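Local coordinates for protein hypoxanthine phosphoribosyltransferase (Leishmania donovani, PDB 7CMJ) that converts hypoxanthine and guanine to their nucleoside monophosphates by transferring phosphoribosyl from 5-phosphoribosyl pyrophosphate, a central step of purine salvage, at residues L62-G67 against E89-S94; S68-A73 against I180-D185; H120-E125 against K150-L155. All coordinates share one frame; numbering follows the deposited sequence.

In the fold
Contacts 1 and 3 lie in one sheet, their centres about 11 Å apart, joined where strands 59-64 and 120-125 run side by side: Leu62 N lies 2.8 Å from Leu122 O, and Leu62 O lies 2.8 Å from Val124 N, both probable hydrogen bonds. Contact 2 sets the start of helix 69-81 against the loop after strand 179-180. Its helix segment follows directly on 62-67 and meets contact 3 through Ser68 OG, 2.7 Å from Val124 O. Each contact brings one probable GMP-binding residue to the site: Lys66, Asp185 and Glu125 in turn, with phosphate, magnesium and barium bound beside them. The Glu125 side chain lies about 7 Å from that of Asp129, the probable proton acceptor.

Contact 1 (L62-G67 against E89-S94); sequences LCVLKG and EFICAS. With PO4 (phosphate ion), chain E.
Cys63 and Phe90 lie side by side on one face of the sheet, with Cys63 CB 3.6 Å from Phe90 CD1. SG stands anti to the backbone N (chi1 180°), which carries the sulfur alongside the ring, 5.0 Å from the centroid of Phe90, in an oblique sulfur-aromatic contact. Leu65 adds to the same cluster. Its CG lies beside the backbone N (chi1 -68°), and from there CD1 reaches over to the neighbouring strand, 3.8 Å from Phe90 CB, and on toward Cys92 CB, while CD2 approaches the ring. CB, CG and CD1 of Leu65 all crowd round Ile91 O, the carbonyl that accepts the bond from Leu65 N.

On the other face Leu62 CD2 touches both Glu89 CB, at 3.7 Å, and Ile91 CG2, at 3.8 Å. Glu89 bends its chain away from this apolar group, and its carboxylate accepts from Arg113 N and Asp114 N and pairs with Lys66 of the second subunit. Phe90 meets Phe69 of the second subunit edge-to-face.

Backbone bonds from Cys63 N to Glu89 O, Ile91 N to Cys63 O and Leu65 N to Ile91 O hold the parallel pair. Beyond them a cis peptide precedes Lys66, whose N donates to phosphate O2 at 2.7 Å; Gly67 N adds a weak bond to O4. Two parallel strands bridged by helix 69-81 form a beta-alpha-beta unit, and its first strand runs into a cis-peptide loop like that which binds pyrophosphate in hypoxanthine-guanine phosphoribosyltransferases.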
# COMPACT_ATOMS: atom_id res chain seq x y z
N LEU A 62 17.19 5.17 1.53
CA LEU A 62 16.08 4.28 1.22
C LEU A 62 16.09 3.12 2.20
O LEU A 62 16.74 2.11 1.99
CB LEU A 62 16.19 3.80 -0.21
CG LEU A 62 15.10 4.36 -1.10
CD1 LEU A 62 15.07 3.40 -2.21
CD2 LEU A 62 13.78 4.35 -0.38
N CYS A 63 15.34 3.26 3.28
CA CYS A 63 15.26 2.23 4.30
C CYS A 63 14.34 1.11 3.83
O CYS A 63 13.11 1.29 3.75
CB CYS A 63 14.76 2.84 5.61
SG CYS A 63 14.63 1.64 6.92
N VAL A 64 14.92 -0.04 3.53
CA VAL A 64 14.12 -1.23 3.23
C VAL A 64 13.61 -1.80 4.54
O VAL A 64 14.39 -2.19 5.42
CB VAL A 64 14.95 -2.27 2.47
CG1 VAL A 64 14.09 -3.44 2.09
CG2 VAL A 64 15.64 -1.64 1.25
N LEU A 65 12.30 -1.82 4.70
CA LEU A 65 11.72 -2.31 5.94
C LEU A 65 11.63 -3.83 5.93
O LEU A 65 11.56 -4.46 4.87
CB LEU A 65 10.34 -1.70 6.13
CG LEU A 65 10.39 -0.20 6.38
CD1 LEU A 65 9.00 0.36 6.18
CD2 LEU A 65 10.86 0.03 7.79
N LYS A 66 11.68 -4.43 7.12
CA LYS A 66 11.87 -3.74 8.40
C LYS A 66 13.32 -3.68 8.85
O LYS A 66 13.70 -2.76 9.57
CB LYS A 66 11.09 -4.42 9.51
CG LYS A 66 9.64 -4.67 9.25
CD LYS A 66 9.09 -5.41 10.45
CE LYS A 66 7.60 -5.68 10.35
NZ LYS A 66 7.24 -6.55 11.49
N GLY A 67 14.12 -4.67 8.43
CA GLY A 67 15.43 -4.92 9.03
C GLY A 67 16.39 -3.74 9.04
O GLY A 67 17.30 -3.70 9.89
N GLU A 89 13.42 7.92 3.04
CA GLU A 89 12.23 7.30 2.50
C GLU A 89 12.21 5.83 2.89
O GLU A 89 13.26 5.20 3.06
CB GLU A 89 12.18 7.45 0.99
CG GLU A 89 12.01 8.89 0.54
CD GLU A 89 10.61 9.44 0.82
OE1 GLU A 89 10.44 10.66 0.68
OE2 GLU A 89 9.70 8.65 1.19
N PHE A 90 11.01 5.29 3.06
CA PHE A 90 10.85 3.88 3.42
C PHE A 90 10.09 3.15 2.33
O PHE A 90 9.14 3.68 1.75
CB PHE A 90 10.12 3.74 4.74
CG PHE A 90 10.72 4.55 5.84
CD1 PHE A 90 11.55 3.96 6.78
CD2 PHE A 90 10.46 5.92 5.92
CE1 PHE A 90 12.11 4.70 7.78
CE2 PHE A 90 11.02 6.67 6.93
CZ PHE A 90 11.85 6.06 7.86
N ILE A 91 10.53 1.93 2.05
CA ILE A 91 9.75 1.04 1.21
C ILE A 91 9.55 -0.26 1.97
O ILE A 91 10.30 -0.59 2.89
CB ILE A 91 10.41 0.79 -0.16
CG1 ILE A 91 11.71 0.01 -0.00
CG2 ILE A 91 10.69 2.11 -0.87
CD1 ILE A 91 12.22 -0.48 -1.36
N CYS A 92 8.50 -0.98 1.59
CA CYS A 92 8.22 -2.26 2.22
C CYS A 92 7.67 -3.18 1.15
O CYS A 92 6.73 -2.83 0.43
CB CYS A 92 7.22 -2.12 3.38
SG CYS A 92 7.01 -3.62 4.38
N ALA A 93 8.29 -4.34 1.01
CA ALA A 93 7.90 -5.27 -0.02
C ALA A 93 7.66 -6.64 0.58
O ALA A 93 8.36 -7.07 1.51
CB ALA A 93 8.94 -5.34 -1.12
N SER A 94 6.65 -7.32 0.06
CA SER A 94 6.30 -8.66 0.48
C SER A 94 6.78 -9.64 -0.60
O SER A 94 6.79 -9.30 -1.79
CB SER A 94 4.79 -8.75 0.73
OG SER A 94 4.23 -10.01 0.40
P PO4 E . 12.63 -8.12 7.41
O1 PO4 E . 12.41 -8.53 5.98
O2 PO4 E . 11.69 -7.01 7.79
O3 PO4 E . 12.36 -9.32 8.29
O4 PO4 E . 14.04 -7.62 7.54

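Contact 2 (S68-A73 against I180-D185); sequences SFIFTA and IGYGMD. With MG (magnesium ion), chain C.
Ile70 presses its CG2 methyl onto the Tyr182 ring, 3.5 Å from the centroid and only 10° off the ring normal, a CH-pi contact over the middle of one face. CG2 is anti to the backbone N, and CG1 takes the place beside that N (chi1 -77°), so the two branches serve different partners: CD1 at the end of the second branch reaches the backbone of the turn, 3.4 Å from Gly183 N. On the same side of the ring, out beyond CE2, Phe71 approaches obliquely, its CA 3.6 Å and CB 3.7 Å from Tyr182 CE2. Phe69 makes a looser contact, CE2 lying 4.2 Å from Gly183 CA.

The backbone brings Tyr182 and Gly183 to this point in a type I' turn running from Gly181 to Met184, closed by Met184 N donating to Gly181 O at 2.8 Å and by Gly181 N donating to Met184 O. Both central residues have positive phi, and with no side chain on Gly183 the Ile70 side chain packs directly on its backbone. Tyr182 OH is hydrogen-bonded to Asp74 OD1, and Gly183 O to Arg191 NH1. On the helix side, Ser68 O is gripped by two donors of one residue, Thr72 N and Thr72 OG1. Just past the turn, Asp185 OD1 binds magnesium at 2.2 Å alongside three waters, in keeping with the probable magnesium and nucleotide role of this residue.

Around this apolar contact, Leu154 touches both Phe71 and Tyr182, Arg77 of the second subunit packs on Ile70 and Tyr182, and the first turn of helix 69-81 lies between the loop leading to strand 196-199 and strands 59-64 and 120-125.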
# COMPACT_ATOMS: atom_id res chain seq x y z
N SER A 68 16.22 -2.77 8.13
CA SER A 68 17.18 -1.68 8.01
C SER A 68 16.92 -0.54 8.99
O SER A 68 17.70 0.42 9.02
CB SER A 68 17.20 -1.14 6.59
OG SER A 68 17.70 -2.12 5.70
N PHE A 69 15.86 -0.61 9.79
CA PHE A 69 15.37 0.62 10.40
C PHE A 69 16.27 1.10 11.54
O PHE A 69 16.59 2.29 11.62
CB PHE A 69 13.91 0.45 10.81
CG PHE A 69 13.69 -0.04 12.22
CD1 PHE A 69 13.37 0.85 13.23
CD2 PHE A 69 13.73 -1.39 12.51
CE1 PHE A 69 13.12 0.41 14.51
CE2 PHE A 69 13.47 -1.84 13.77
CZ PHE A 69 13.18 -0.95 14.78
N ILE A 70 16.72 0.21 12.40
CA ILE A 70 17.67 0.66 13.40
C ILE A 70 18.95 1.13 12.72
O ILE A 70 19.49 2.20 13.04
CB ILE A 70 17.93 -0.44 14.43
CG1 ILE A 70 16.74 -0.48 15.39
CG2 ILE A 70 19.27 -0.22 15.13
CD1 ILE A 70 16.80 -1.63 16.36
N PHE A 71 19.42 0.37 11.73
CA PHE A 71 20.64 0.75 11.03
C PHE A 71 20.48 2.09 10.33
O PHE A 71 21.42 2.89 10.30
CB PHE A 71 21.02 -0.33 10.02
CG PHE A 71 22.22 0.01 9.18
CD1 PHE A 71 23.33 0.60 9.74
CD2 PHE A 71 22.24 -0.30 7.83
CE1 PHE A 71 24.45 0.90 8.96
CE2 PHE A 71 23.35 -0.02 7.05
CZ PHE A 71 24.45 0.58 7.62
N THR A 72 19.29 2.34 9.76
CA THR A 72 19.03 3.62 9.11
C THR A 72 19.08 4.74 10.13
O THR A 72 19.74 5.77 9.91
CB THR A 72 17.66 3.60 8.40
OG1 THR A 72 17.73 2.74 7.25
CG2 THR A 72 17.27 4.99 7.93
N ALA A 73 18.42 4.55 11.28
CA ALA A 73 18.38 5.60 12.29
C ALA A 73 19.78 5.96 12.78
O ALA A 73 20.11 7.14 12.94
CB ALA A 73 17.48 5.19 13.45
N ILE A 180 20.61 -12.09 14.66
CA ILE A 180 19.51 -11.37 15.28
C ILE A 180 20.07 -10.07 15.83
O ILE A 180 21.29 -9.86 15.89
CB ILE A 180 18.84 -12.20 16.40
CG1 ILE A 180 19.90 -12.78 17.32
CG2 ILE A 180 18.08 -13.34 15.82
CD1 ILE A 180 19.31 -13.49 18.48
N GLY A 181 19.17 -9.17 16.22
CA GLY A 181 19.54 -7.93 16.86
C GLY A 181 19.74 -6.80 15.88
O GLY A 181 19.77 -6.98 14.66
N TYR A 182 19.89 -5.60 16.44
CA TYR A 182 20.14 -4.38 15.67
C TYR A 182 19.15 -4.26 14.51
O TYR A 182 19.52 -4.00 13.37
CB TYR A 182 21.59 -4.31 15.19
CG TYR A 182 22.07 -2.90 14.88
CD1 TYR A 182 22.35 -2.00 15.91
CD2 TYR A 182 22.22 -2.45 13.56
CE1 TYR A 182 22.77 -0.70 15.65
CE2 TYR A 182 22.63 -1.15 13.29
CZ TYR A 182 22.91 -0.28 14.34
OH TYR A 182 23.33 1.01 14.09
N GLY A 183 17.87 -4.45 14.82
CA GLY A 183 16.83 -4.38 13.82
C GLY A 183 16.49 -5.70 13.15
O GLY A 183 15.37 -5.86 12.67
N MET A 184 17.42 -6.64 13.10
CA MET A 184 17.20 -7.89 12.40
C MET A 184 16.54 -8.91 13.31
O MET A 184 16.73 -8.90 14.53
CB MET A 184 18.52 -8.43 11.85
CG MET A 184 19.17 -7.46 10.88
SD MET A 184 20.86 -7.89 10.48
CE MET A 184 21.68 -7.51 12.04
N ASP A 185 15.76 -9.81 12.70
CA ASP A 185 14.75 -10.58 13.42
C ASP A 185 14.96 -12.08 13.29
O ASP A 185 15.62 -12.58 12.37
CB ASP A 185 13.33 -10.24 12.94
CG ASP A 185 12.94 -10.98 11.65
OD1 ASP A 185 13.62 -10.78 10.62
OD2 ASP A 185 11.96 -11.76 11.68
MG MG C . 13.48 -11.25 8.51
O HOH W 1 11.47 -12.42 8.33
O HOH W 2 15.26 -12.86 9.07
O HOH W 3 15.35 -10.04 8.98

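Contact 3 (H120-E125 against K150-L155); sequences HILIVE and KTVVLL. With BA (barium ion), chain D.
Leu122 lays its CD1 methyl over one face of the flat peptide between Lys150 and Thr151, 3.3 Å from both Lys150 C and Lys150 O. The same carbonyl receives Ile123 N in its own plane at 2.8 Å, and at the opposite edge of the peptide Thr151 N donates to Asp168 OD2. With CG anti to the backbone N (chi1 -164°) the Leu122 branch leans over the neighbouring strand, and its other methyl, CD2, meets Val152 CG1 at 3.8 Å, the two side chains crossing at about a right angle. Val124 lies alongside Val152, pointing the same way, with CG2 also 3.8 Å from that CG1.

Strands 120-125 and 148-153 are the parallel pair of a second beta-alpha-beta unit, bridged by helix 131-142. Five backbone bonds zip them, from Lys150 N to Ile121 O at one end to Leu154 N to Glu125 O at the other.

On the face of the sheet that carries Ile123 and Glu125, Thr151 CG2 meets Ile123 CB at 4.0 Å, while Thr151 OG1 bonds to Leu166 O. Glu125 packs its CB near Val153, then bends at chi2 (-72°) so that its carboxylate holds barium through one oxygen, OE1, at 2.4 Å; Asp126 and two waters are further ligands of the ion.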
# COMPACT_ATOMS: atom_id res chain seq x y z
N HIS A 120 20.10 11.69 -5.56
CA HIS A 120 21.07 10.67 -5.21
C HIS A 120 20.48 9.78 -4.12
O HIS A 120 20.16 10.25 -3.02
CB HIS A 120 22.40 11.27 -4.78
CG HIS A 120 22.99 12.22 -5.79
ND1 HIS A 120 23.61 11.79 -6.94
CD2 HIS A 120 23.09 13.57 -5.79
CE1 HIS A 120 24.05 12.83 -7.62
NE2 HIS A 120 23.75 13.93 -6.94
N ILE A 121 20.35 8.50 -4.43
CA ILE A 121 19.68 7.55 -3.54
C ILE A 121 20.68 6.52 -3.06
O ILE A 121 21.49 6.00 -3.83
CB ILE A 121 18.52 6.84 -4.24
CG1 ILE A 121 17.54 7.84 -4.83
CG2 ILE A 121 17.85 5.86 -3.26
CD1 ILE A 121 16.58 7.16 -5.70
N LEU A 122 20.60 6.21 -1.78
CA LEU A 122 21.35 5.13 -1.17
C LEU A 122 20.35 4.13 -0.62
O LEU A 122 19.60 4.45 0.30
CB LEU A 122 22.27 5.67 -0.09
CG LEU A 122 23.39 4.75 0.38
CD1 LEU A 122 24.25 4.38 -0.81
CD2 LEU A 122 24.21 5.44 1.48
N ILE A 123 20.31 2.94 -1.21
CA ILE A 123 19.47 1.86 -0.69
C ILE A 123 20.13 1.33 0.58
O ILE A 123 21.29 0.91 0.55
CB ILE A 123 19.28 0.74 -1.73
CG1 ILE A 123 18.54 1.27 -2.95
CG2 ILE A 123 18.53 -0.43 -1.13
CD1 ILE A 123 18.36 0.23 -4.05
N VAL A 124 19.39 1.36 1.69
CA VAL A 124 19.91 0.93 2.98
C VAL A 124 19.43 -0.49 3.28
O VAL A 124 18.23 -0.74 3.41
CB VAL A 124 19.52 1.89 4.10
CG1 VAL A 124 20.04 1.35 5.44
CG2 VAL A 124 20.05 3.27 3.80
N GLU A 125 20.38 -1.40 3.43
CA GLU A 125 20.09 -2.79 3.71
C GLU A 125 20.89 -3.28 4.92
O GLU A 125 22.02 -2.84 5.17
CB GLU A 125 20.40 -3.68 2.47
CG GLU A 125 19.23 -3.85 1.53
CD GLU A 125 18.16 -4.74 2.13
OE1 GLU A 125 18.35 -5.16 3.28
OE2 GLU A 125 17.13 -5.02 1.45
N LYS A 150 23.25 4.14 -5.30
CA LYS A 150 24.23 3.29 -4.63
C LYS A 150 23.55 2.52 -3.50
O LYS A 150 22.43 2.84 -3.09
CB LYS A 150 25.41 4.10 -4.08
CG LYS A 150 26.24 4.83 -5.14
CD LYS A 150 27.06 3.86 -5.96
CE LYS A 150 27.49 4.45 -7.31
NZ LYS A 150 28.64 5.40 -7.20
N THR A 151 24.23 1.49 -2.99
CA THR A 151 23.71 0.68 -1.89
C THR A 151 24.68 0.64 -0.72
O THR A 151 25.91 0.63 -0.90
CB THR A 151 23.42 -0.76 -2.34
OG1 THR A 151 24.67 -1.43 -2.62
CG2 THR A 151 22.54 -0.79 -3.58
N VAL A 152 24.13 0.60 0.50
CA VAL A 152 24.93 0.42 1.71
C VAL A 152 24.37 -0.78 2.46
O VAL A 152 23.16 -0.84 2.74
CB VAL A 152 24.94 1.67 2.61
CG1 VAL A 152 23.52 2.04 3.08
CG2 VAL A 152 25.87 1.44 3.80
N VAL A 153 25.24 -1.74 2.76
CA VAL A 153 24.84 -2.97 3.42
C VAL A 153 25.59 -3.08 4.72
O VAL A 153 26.82 -2.96 4.74
CB VAL A 153 25.09 -4.20 2.53
CG1 VAL A 153 24.22 -5.37 3.00
CG2 VAL A 153 24.81 -3.87 1.07
N LEU A 154 24.86 -3.28 5.82
CA LEU A 154 25.53 -3.28 7.12
C LEU A 154 26.37 -4.53 7.28
O LEU A 154 27.55 -4.46 7.63
CB LEU A 154 24.51 -3.15 8.26
CG LEU A 154 25.18 -3.44 9.60
CD1 LEU A 154 26.01 -2.22 10.04
CD2 LEU A 154 24.15 -3.82 10.66
N LEU A 155 25.80 -5.68 6.98
CA LEU A 155 26.48 -6.96 7.08
C LEU A 155 26.76 -7.49 5.68
O LEU A 155 25.84 -7.93 4.99
CB LEU A 155 25.61 -7.95 7.86
CG LEU A 155 25.42 -7.65 9.34
CD1 LEU A 155 24.72 -8.85 9.96
CD2 LEU A 155 26.76 -7.36 10.04
BA BA D . 16.85 -6.50 4.62
O HOH W 4 16.17 -3.91 5.62
O HOH W 5 18.07 -8.43 3.63